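Local coordinates for protein glycerol-3-phosphate dehydrogenase [NAD(+)] (Dunaliella salina, PDB 6IUY) that probably interconverts dihydroxyacetone phosphate and glycerol 3-phosphate with NAD and, by its unusual di-domain structure, converts dihydroxyacetone phosphate directly to glycerol, at residues T95-F100 / R136-P141; N116-L121 / L146-K151. All blocks are in the same frame, centred on the assembly; numbering follows the deposited sequence.

Interaction 1 (T95-F100 / R136-P141)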
# COMPACT_ATOMS: atom_id res chain seq x y z
N THR A 95 -28.22 -22.96 44.92
CA THR A 95 -29.44 -23.44 44.29
C THR A 95 -30.60 -22.48 44.57
O THR A 95 -31.52 -22.35 43.77
CB THR A 95 -29.79 -24.88 44.76
OG1 THR A 95 -31.19 -24.99 44.98
CG2 THR A 95 -29.06 -25.21 46.04
N ASP A 96 -30.53 -21.77 45.70
CA ASP A 96 -31.53 -20.76 46.01
C ASP A 96 -31.44 -19.52 45.10
O ASP A 96 -32.46 -19.03 44.62
CB ASP A 96 -31.43 -20.32 47.47
CG ASP A 96 -32.11 -21.28 48.42
OD1 ASP A 96 -33.34 -21.17 48.58
OD2 ASP A 96 -31.41 -22.15 48.99
N ILE A 97 -30.22 -19.02 44.88
CA ILE A 97 -30.04 -17.86 44.00
C ILE A 97 -30.47 -18.22 42.58
O ILE A 97 -31.04 -17.40 41.87
CB ILE A 97 -28.58 -17.33 44.02
CG1 ILE A 97 -28.50 -15.92 43.44
CG2 ILE A 97 -27.67 -18.26 43.26
CD1 ILE A 97 -29.43 -14.93 44.08
N ASP A 98 -30.22 -19.47 42.18
CA ASP A 98 -30.73 -20.00 40.92
C ASP A 98 -32.24 -19.93 40.84
O ASP A 98 -32.80 -19.42 39.87
CB ASP A 98 -30.29 -21.46 40.73
CG ASP A 98 -28.83 -21.59 40.39
OD1 ASP A 98 -28.06 -20.65 40.67
OD2 ASP A 98 -28.45 -22.65 39.83
N ARG A 99 -32.91 -20.47 41.87
CA ARG A 99 -34.36 -20.47 41.92
C ARG A 99 -34.90 -19.07 41.71
O ARG A 99 -35.72 -18.83 40.83
CB ARG A 99 -34.88 -21.01 43.27
CG ARG A 99 -34.70 -22.50 43.50
CD ARG A 99 -35.56 -22.99 44.68
NE ARG A 99 -35.42 -22.15 45.88
CZ ARG A 99 -36.08 -22.35 47.02
NH1 ARG A 99 -36.93 -23.36 47.14
NH2 ARG A 99 -35.89 -21.53 48.05
N PHE A 100 -34.43 -18.14 42.54
CA PHE A 100 -34.94 -16.77 42.59
C PHE A 100 -34.88 -16.08 41.24
O PHE A 100 -35.85 -15.44 40.81
CB PHE A 100 -34.16 -15.95 43.62
CG PHE A 100 -34.45 -14.48 43.57
CD1 PHE A 100 -35.44 -13.93 44.37
CD2 PHE A 100 -33.73 -13.65 42.73
CE1 PHE A 100 -35.71 -12.58 44.33
CE2 PHE A 100 -34.00 -12.29 42.67
CZ PHE A 100 -35.00 -11.75 43.48
N ARG A 136 -23.71 -8.54 42.37
CA ARG A 136 -23.38 -8.86 40.98
C ARG A 136 -24.30 -9.93 40.45
O ARG A 136 -24.78 -9.84 39.32
CB ARG A 136 -21.92 -9.31 40.86
CG ARG A 136 -21.42 -9.44 39.42
CD ARG A 136 -19.90 -9.65 39.37
NE ARG A 136 -19.35 -9.42 38.03
CZ ARG A 136 -19.17 -8.23 37.47
NH1 ARG A 136 -19.51 -7.14 38.14
NH2 ARG A 136 -18.67 -8.12 36.24
N GLU A 137 -24.57 -10.93 41.27
CA GLU A 137 -25.41 -12.05 40.88
C GLU A 137 -26.80 -11.61 40.42
O GLU A 137 -27.54 -12.38 39.79
CB GLU A 137 -25.54 -13.04 42.05
CG GLU A 137 -24.24 -13.72 42.45
CD GLU A 137 -23.43 -12.92 43.45
OE1 GLU A 137 -23.85 -11.80 43.80
OE2 GLU A 137 -22.37 -13.41 43.89
N MET A 138 -27.16 -10.37 40.73
CA MET A 138 -28.46 -9.82 40.36
C MET A 138 -28.37 -8.91 39.13
O MET A 138 -29.32 -8.80 38.34
CB MET A 138 -29.06 -9.05 41.54
CG MET A 138 -28.98 -9.78 42.87
SD MET A 138 -30.14 -11.15 42.95
CE MET A 138 -31.65 -10.24 42.67
N ALA A 139 -27.23 -8.23 39.00
CA ALA A 139 -27.04 -7.26 37.93
C ALA A 139 -26.71 -7.93 36.60
O ALA A 139 -26.97 -7.35 35.55
CB ALA A 139 -25.94 -6.27 38.30
N LEU A 140 -26.14 -9.14 36.65
CA LEU A 140 -25.64 -9.77 35.43
C LEU A 140 -26.75 -10.26 34.52
O LEU A 140 -26.62 -10.19 33.31
CB LEU A 140 -24.67 -10.91 35.75
CG LEU A 140 -23.28 -10.42 36.20
CD1 LEU A 140 -22.31 -11.57 36.43
CD2 LEU A 140 -22.72 -9.46 35.17
N PRO A 141 -27.85 -10.76 35.10
CA PRO A 141 -28.96 -11.14 34.21
C PRO A 141 -29.57 -9.91 33.56
O PRO A 141 -29.92 -9.94 32.38
CB PRO A 141 -29.96 -11.84 35.14
CG PRO A 141 -29.13 -12.29 36.33
CD PRO A 141 -28.06 -11.23 36.49
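Met138 reaches out from helix 136-145 to meet both Phe100 and Ile97 of helix 94-103, and its thioether end, SD and CE, makes the contacts. With Phe100 it forms a Met-aromatic contact: SD lies obliquely 5.0 Å from the ring centroid, 54° off the ring normal. The nearest ring atom, Phe100 CE2, is 4.0 Å from Met138 SD. The terminal methyl CE also lies against the CE2 corner, but too close in the model for its position to be trusted. The methionine chain is bent about its CB-CG and CG-SD bonds (chi2 -73°), bringing the thioether to the ring although CB does not point at that helix; the side chains cross at about a right angle. A long, flexible and polarisable residue suits this place, because the axes of segments 95-100 and 136-141 come no closer than 11.4 Å.

The remaining apolar contacts come from Ile97. Its CG1 branch stands opposite the backbone N, and the terminal methyl CD1 meets Met138 SD at 4.0 Å. Lower on the same branch, CG1 lies 4.4 Å from Glu137 CB, so only the aliphatic base of the glutamate is used.

In haloacid dehalogenase-like hydrolases of this type, helices inserted after the first core strand form a cap; helix 94-103 is consistent with such a cap helix, packed here on a core helix. The side chain of Met138 is about 7 Å from that of the magnesium ligand Asp43.

Replacing Phe100 by an alanine would probably deprive the sulfur of its aromatic partner and open a gap beside Phe58, which meets this ring edge-to-face.

Polar groups turn elsewhere. Glu137 OE2 accepts a hydrogen bond from Met158 N, and within its own helix Arg99 NH2 forms a salt bridge with Asp96 OD1 at 2.6 Å.

Interaction 2 (N116-L121 / L146-K151)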
# COMPACT_ATOMS: atom_id res chain seq x y z
N ASN A 116 -35.79 0.37 25.69
CA ASN A 116 -35.76 1.22 24.49
C ASN A 116 -34.69 2.30 24.58
O ASN A 116 -34.07 2.64 23.58
CB ASN A 116 -37.13 1.88 24.23
CG ASN A 116 -38.17 0.90 23.74
OD1 ASN A 116 -37.84 -0.22 23.35
ND2 ASN A 116 -39.43 1.32 23.76
N LEU A 117 -34.49 2.87 25.77
CA LEU A 117 -33.49 3.91 25.94
C LEU A 117 -32.07 3.36 25.80
O LEU A 117 -31.22 3.95 25.12
CB LEU A 117 -33.64 4.60 27.29
CG LEU A 117 -32.47 5.50 27.67
CD1 LEU A 117 -32.23 6.53 26.58
CD2 LEU A 117 -32.77 6.18 28.99
N ILE A 118 -31.80 2.24 26.44
CA ILE A 118 -30.47 1.67 26.42
C ILE A 118 -30.13 1.19 25.00
O ILE A 118 -29.02 1.41 24.52
CB ILE A 118 -30.33 0.54 27.47
CG1 ILE A 118 -30.24 1.16 28.88
CG2 ILE A 118 -29.08 -0.30 27.21
CD1 ILE A 118 -30.36 0.17 30.04
N ALA A 119 -31.10 0.58 24.31
CA ALA A 119 -30.92 0.16 22.92
C ALA A 119 -30.57 1.34 22.01
O ALA A 119 -29.69 1.23 21.16
CB ALA A 119 -32.17 -0.53 22.40
N ALA A 120 -31.27 2.45 22.21
CA ALA A 120 -31.02 3.66 21.45
C ALA A 120 -29.59 4.16 21.66
O ALA A 120 -28.89 4.51 20.69
CB ALA A 120 -32.02 4.74 21.84
N LEU A 121 -29.15 4.20 22.91
CA LEU A 121 -27.81 4.67 23.23
C LEU A 121 -26.77 3.78 22.52
O LEU A 121 -25.86 4.28 21.86
CB LEU A 121 -27.57 4.69 24.75
CG LEU A 121 -28.39 5.72 25.54
CD1 LEU A 121 -28.40 5.37 27.02
CD2 LEU A 121 -27.87 7.15 25.34
N LEU A 146 -30.04 -6.54 28.60
CA LEU A 146 -29.88 -5.24 27.94
C LEU A 146 -28.73 -5.25 26.94
O LEU A 146 -28.36 -4.21 26.39
CB LEU A 146 -29.67 -4.14 28.98
CG LEU A 146 -30.86 -3.87 29.91
CD1 LEU A 146 -30.45 -2.92 31.00
CD2 LEU A 146 -32.06 -3.31 29.12
N LYS A 147 -28.15 -6.43 26.70
CA LYS A 147 -27.00 -6.54 25.81
C LYS A 147 -25.79 -5.80 26.37
O LYS A 147 -24.93 -5.34 25.61
CB LYS A 147 -27.34 -5.99 24.40
CG LYS A 147 -28.60 -6.57 23.78
CD LYS A 147 -28.68 -8.08 24.02
CE LYS A 147 -29.89 -8.70 23.32
NZ LYS A 147 -30.05 -10.14 23.70
N ILE A 148 -25.73 -5.65 27.69
CA ILE A 148 -24.56 -5.02 28.29
C ILE A 148 -23.60 -6.11 28.75
O ILE A 148 -23.99 -7.02 29.48
CB ILE A 148 -24.94 -4.10 29.47
CG1 ILE A 148 -25.99 -3.09 29.03
CG2 ILE A 148 -23.71 -3.38 30.00
CD1 ILE A 148 -26.24 -2.03 30.03
N PRO A 149 -22.35 -6.03 28.30
CA PRO A 149 -21.37 -7.06 28.65
C PRO A 149 -20.98 -6.98 30.13
O PRO A 149 -21.05 -5.91 30.74
CB PRO A 149 -20.18 -6.73 27.74
CG PRO A 149 -20.31 -5.26 27.49
CD PRO A 149 -21.78 -4.99 27.44
N ALA A 150 -20.58 -8.12 30.69
CA ALA A 150 -20.15 -8.17 32.08
C ALA A 150 -18.96 -7.24 32.29
O ALA A 150 -18.73 -6.72 33.38
CB ALA A 150 -19.80 -9.61 32.48
N LYS A 151 -18.22 -7.01 31.21
CA LYS A 151 -17.08 -6.11 31.22
C LYS A 151 -17.51 -4.71 31.63
O LYS A 151 -16.71 -3.91 32.13
CB LYS A 151 -16.43 -6.10 29.83
CG LYS A 151 -15.33 -5.07 29.64
CD LYS A 151 -14.93 -4.94 28.15
CE LYS A 151 -14.25 -6.20 27.63
NZ LYS A 151 -13.52 -5.92 26.34
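Ile118 and Leu146 meet end on, their side chains crossing at about a right angle and each directed at the other's backbone segment. The long branch of Ile118 carries the contact. Its CD1 methyl faces the forked end of the leucine, with CD2 of Leu146 4.0 Å from Ile118 CD1 and Leu146 CG at 4.1 Å from the same methyl. The third pair, Ile118 CD1 and Leu146 CD1, is modelled at 3.2 Å, tighter than usual van der Waals contact, so its exact length is doubtful.

Because CG1 of Ile118 stands opposite the carbonyl carbon (chi1 -74°) and the chain is extended beyond it, CD1 is carried forward to Leu146 while CG2 is set apart on the other branch. That second methyl, Ile118 CG2, lies 4.1 Å from Leu146 O and reaches Ile148 CD1 more loosely at 4.4 Å. A beta-branched residue thus touches the loop with both branches, and all three side chains are buried and purely apolar.

The turn of the backbone sets Leu146 pointing at the helix, while Ile148 starts off to the side and reaches it with CD1. Lys147, with its positive phi of 65°, is the C-prime residue of a Schellman motif that ends helix 136-145, and its long charged side chain leads away from helix 114-123 on the exposed side.

Ile118 and Ile148 also both rest on Val128 of strand 127-131, and Leu146 touches Leu110. The loop joins helix 136-145 to strand 153-154, completing a beta-alpha-beta crossover from strand 127-131 to the neighbouring parallel strand, with helix 114-123 packed against the turn.

From the N terminus, the chain passes through residues 95-100 on helix 94-103, then 116-121 on helix 114-123, the next helix along. After strand 127-131 it reaches 136-141, where interaction 1 closes a loop of 35 intervening residues, and then 146-151, where interaction 2 closes one of 24. The segments alternate, so the two loops cross rather than nest. Helix 136-145 links them: its beginning faces the probable cap helix, and the turn after its end meets helix 114-123 of the core. Their centres are about 19 Å apart, yet Arg136 NH2 makes a weak hydrogen bond to Ala150 O, joining interaction 1 to interaction 2.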